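Local atomic coordinates of O-methyltransferase (Saccharopolyspora spinosa, PDB entry 4CE0), a protein that probably transfers a methyl group from S-adenosylmethionine to the rhamnose 4'-hydroxyl of a spinosyn intermediate, in a magnesium-dependent step of antibiotic biosynthesis. Residues G186-Y189 / E190-M193; S218-D221 / A222-F226. One frame throughout, in Å; residues are numbered along the deposited sequence.

Contact 1 (G186-Y189 / E190-M193); sequences GDLY and ESTM. With SAH (S-adenosyl-L-homocysteine), chain B.
L188 and T192 meet in a local contact at the start of helix 189-199, where the chain leaves strand 179-184 of the Rossmann-like sheet and turns past the bound S-adenosyl-L-homocysteine. L188 is the N-cap residue, and its carbonyl oxygen is gripped twice by one residue: T192 N donates to L188 O at 3.1 Å, and T192 OG1 donates to L188 O at 2.8 Å. The two donors arrive from opposite faces of the carbonyl plane, each tilted by about 30°. OG1 gets there because it stands beside its own backbone N (chi1 -54°), folded back over the first turn. One residue on, M193 N reaches Y189 O at 2.8 Å. The side chains of Y189 and M193 run side by side, and M193 CE lies 3.8 Å from Y189 CZ, obliquely to the ring. E190 bends at chi2 and brings OE2 within 3.5 Å of Y189 CD1, its carboxylate 47° from the ring plane. S191, on another side of the turn, donates from OG to N7 of the ligand's adenine at 2.8 Å. The threonine hydroxyl thus reinforces the first helical turn, while the serine next to it reads the adenine through an acceptor nitrogen.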
# COMPACT_ATOMS: atom_id res chain seq x y z
N GLY A 186 9.50 -23.77 1.10
CA GLY A 186 10.57 -24.28 1.94
C GLY A 186 11.65 -24.68 0.95
O GLY A 186 11.37 -25.34 -0.05
N ASP A 187 12.88 -24.25 1.19
CA ASP A 187 13.94 -24.50 0.23
C ASP A 187 14.44 -25.95 0.22
O ASP A 187 14.87 -26.46 -0.81
CB ASP A 187 15.09 -23.57 0.54
CG ASP A 187 14.73 -22.11 0.31
OD1 ASP A 187 14.25 -21.79 -0.80
OD2 ASP A 187 14.89 -21.30 1.25
N LEU A 188 14.39 -26.61 1.37
CA LEU A 188 15.05 -27.90 1.52
C LEU A 188 14.30 -28.99 0.79
O LEU A 188 13.10 -28.90 0.55
CB LEU A 188 15.16 -28.24 3.00
CG LEU A 188 15.65 -27.10 3.90
CD1 LEU A 188 15.82 -27.58 5.34
CD2 LEU A 188 16.95 -26.58 3.38
N TYR A 189 15.04 -30.05 0.46
CA TYR A 189 14.46 -31.27 -0.05
C TYR A 189 13.37 -31.79 0.87
O TYR A 189 12.22 -32.04 0.44
CB TYR A 189 15.56 -32.33 -0.17
CG TYR A 189 15.07 -33.63 -0.72
CD1 TYR A 189 14.45 -34.57 0.09
CD2 TYR A 189 15.19 -33.92 -2.07
CE1 TYR A 189 13.98 -35.75 -0.43
CE2 TYR A 189 14.74 -35.08 -2.60
CZ TYR A 189 14.13 -36.01 -1.78
OH TYR A 189 13.68 -37.19 -2.34
N GLU A 190 13.71 -31.97 2.14
CA GLU A 190 12.75 -32.54 3.10
C GLU A 190 11.47 -31.71 3.26
O GLU A 190 10.36 -32.27 3.36
CB GLU A 190 13.40 -32.73 4.47
CG GLU A 190 14.53 -33.76 4.48
CD GLU A 190 14.08 -35.16 4.05
OE1 GLU A 190 12.97 -35.59 4.42
OE2 GLU A 190 14.87 -35.83 3.33
N SER A 191 11.63 -30.39 3.32
CA SER A 191 10.51 -29.47 3.47
C SER A 191 9.57 -29.60 2.27
O SER A 191 8.35 -29.73 2.42
CB SER A 191 11.02 -28.04 3.55
OG SER A 191 11.90 -27.87 4.65
N THR A 192 10.16 -29.59 1.08
CA THR A 192 9.43 -29.71 -0.17
C THR A 192 8.73 -31.07 -0.25
O THR A 192 7.53 -31.15 -0.54
CB THR A 192 10.37 -29.53 -1.40
OG1 THR A 192 11.08 -28.30 -1.27
CG2 THR A 192 9.59 -29.54 -2.68
N MET A 193 9.47 -32.14 0.03
CA MET A 193 8.86 -33.48 0.01
C MET A 193 7.71 -33.65 1.02
O MET A 193 6.61 -34.14 0.68
CB MET A 193 9.92 -34.56 0.22
CG MET A 193 9.43 -35.97 -0.07
SD MET A 193 8.89 -36.21 -1.78
CE MET A 193 10.44 -36.23 -2.68
N SAH B . 9.04 -14.52 1.76
CA SAH B . 9.04 -15.98 1.54
CB SAH B . 9.43 -16.84 2.72
CG SAH B . 9.74 -18.33 2.70
SD SAH B . 11.33 -18.46 3.57
C SAH B . 7.60 -16.14 1.27
O SAH B . 7.18 -17.28 1.34
OXT SAH B . 7.06 -14.90 0.99
C5' SAH B . 11.33 -20.20 4.11
C4' SAH B . 10.37 -20.50 5.27
O4' SAH B . 10.15 -21.89 5.38
C3' SAH B . 10.88 -20.07 6.65
O3' SAH B . 9.92 -19.20 7.20
C2' SAH B . 11.07 -21.35 7.49
O2' SAH B . 10.81 -21.28 8.90
C1' SAH B . 10.13 -22.31 6.75
N9 SAH B . 10.49 -23.75 6.79
C8 SAH B . 11.41 -24.37 5.98
N7 SAH B . 11.40 -25.68 6.27
C5 SAH B . 10.46 -25.92 7.21
C6 SAH B . 10.04 -27.07 7.87
N6 SAH B . 10.57 -28.26 7.60
N1 SAH B . 9.05 -26.98 8.82
C2 SAH B . 8.45 -25.78 9.13
N3 SAH B . 8.90 -24.65 8.49
C4 SAH B . 9.86 -24.71 7.53

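Contact 2 (S218-D221 / A222-F226); sequences SCQD and AVKGF
Four successive i to i+4 bonds wind S218-G225 into the first turns of helix 219-230: A222 N to S218 O, V223 N to C219 O, K224 N to Q220 O and G225 N to D221 O. The third, at 2.9 Å between K224 N and Q220 O, is nearly straight, with an angle of 177° at the hydrogen. In the fourth, G225 N is 2.8 Å from D221 O but tilted out of the carbonyl plane.

On the buried side, C219 SG and V223 CG2 face each other at 4.3 Å, a loose apolar approach one turn apart. V223 CG2 sits much nearer the backbone, 3.2 Å from C219 O, since this methyl stands beside the valine's own N while CG1 is anti to it (chi1 174°). Both side chains also touch I211 of strand 207-211. Toward the outside, the stems of Q220 and K224 run alongside each other, with Q220 CG 4.1 Å from K224 CD. The lysine then bends at chi3 and chi4, which carries its ammonium away from the turn, and both side chains lean on Y214. S218 is the N-cap residue, yet its hydroxyl makes no capping bond and instead bonds to D187 O. The helix start therefore rests on backbone bonds, with apolar groups turned to strand 207-211 and helix 189-199 and the polar chains turned outward.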
# COMPACT_ATOMS: atom_id res chain seq x y z
N SER A 218 17.74 -29.65 -4.70
CA SER A 218 17.17 -29.90 -3.35
C SER A 218 15.69 -29.77 -3.58
O SER A 218 15.01 -30.76 -3.57
CB SER A 218 17.65 -28.98 -2.18
OG SER A 218 16.92 -27.77 -2.07
N CYS A 219 15.21 -28.55 -3.84
CA CYS A 219 13.77 -28.39 -4.03
C CYS A 219 13.38 -29.17 -5.27
O CYS A 219 12.43 -29.96 -5.25
CB CYS A 219 13.37 -26.90 -4.09
SG CYS A 219 11.66 -26.58 -4.58
N GLN A 220 14.19 -29.02 -6.31
CA GLN A 220 13.94 -29.57 -7.65
C GLN A 220 13.93 -31.12 -7.65
O GLN A 220 13.06 -31.79 -8.24
CB GLN A 220 15.01 -29.05 -8.61
CG GLN A 220 14.73 -29.27 -10.06
CD GLN A 220 15.82 -28.71 -10.94
OE1 GLN A 220 16.01 -27.50 -11.03
NE2 GLN A 220 16.57 -29.60 -11.58
N ASP A 221 14.92 -31.67 -6.97
CA ASP A 221 15.01 -33.09 -6.75
C ASP A 221 13.80 -33.67 -6.02
O ASP A 221 13.33 -34.75 -6.38
CB ASP A 221 16.33 -33.41 -6.05
CG ASP A 221 17.55 -33.28 -7.01
OD1 ASP A 221 17.38 -32.83 -8.18
OD2 ASP A 221 18.68 -33.61 -6.60
N ALA A 222 13.27 -32.97 -5.03
CA ALA A 222 12.05 -33.43 -4.39
C ALA A 222 10.87 -33.44 -5.35
O ALA A 222 10.08 -34.38 -5.35
CB ALA A 222 11.72 -32.61 -3.14
N VAL A 223 10.74 -32.39 -6.14
CA VAL A 223 9.59 -32.23 -7.02
C VAL A 223 9.60 -33.30 -8.11
O VAL A 223 8.60 -33.96 -8.37
CB VAL A 223 9.61 -30.83 -7.69
CG1 VAL A 223 8.49 -30.72 -8.70
CG2 VAL A 223 9.53 -29.68 -6.62
N LYS A 224 10.75 -33.48 -8.75
CA LYS A 224 10.88 -34.55 -9.72
C LYS A 224 10.73 -35.93 -9.02
O LYS A 224 10.02 -36.81 -9.52
CB LYS A 224 12.21 -34.39 -10.48
CG LYS A 224 12.21 -33.15 -11.39
CD LYS A 224 13.58 -32.77 -11.93
CE LYS A 224 14.17 -33.88 -12.78
NZ LYS A 224 13.90 -33.72 -14.25
N GLY A 225 11.35 -36.11 -7.86
CA GLY A 225 11.26 -37.40 -7.18
C GLY A 225 9.82 -37.68 -6.79
O GLY A 225 9.32 -38.79 -6.95
N PHE A 226 9.12 -36.67 -6.29
CA PHE A 226 7.72 -36.85 -5.94
C PHE A 226 6.86 -37.09 -7.19
O PHE A 226 6.03 -37.99 -7.21
CB PHE A 226 7.18 -35.65 -5.14
CG PHE A 226 5.71 -35.74 -4.84
CD1 PHE A 226 5.24 -36.62 -3.88
CD2 PHE A 226 4.80 -35.00 -5.57
CE1 PHE A 226 3.89 -36.74 -3.64
CE2 PHE A 226 3.45 -35.11 -5.32
CZ PHE A 226 2.99 -35.97 -4.35

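From the N terminus, the chain leaves strand 179-184, makes contact 1 as it enters helix 189-199, crosses over through that helix to the parallel neighbouring strand 207-211 and then makes contact 2 at the start of helix 219-230. The two are in series, contact 1 closing the first turn of its helix and contact 2 the first two turns of the next, and neither encloses nor crosses the other. They meet in space, with centres about 8 Å apart: the Y189 ring lies against the backbone of S218 and A222, and F226 packs on M193. Two helix starts thus pack together beside the active site, S191 bonding the adenine and D187 lying near the magnesium ion.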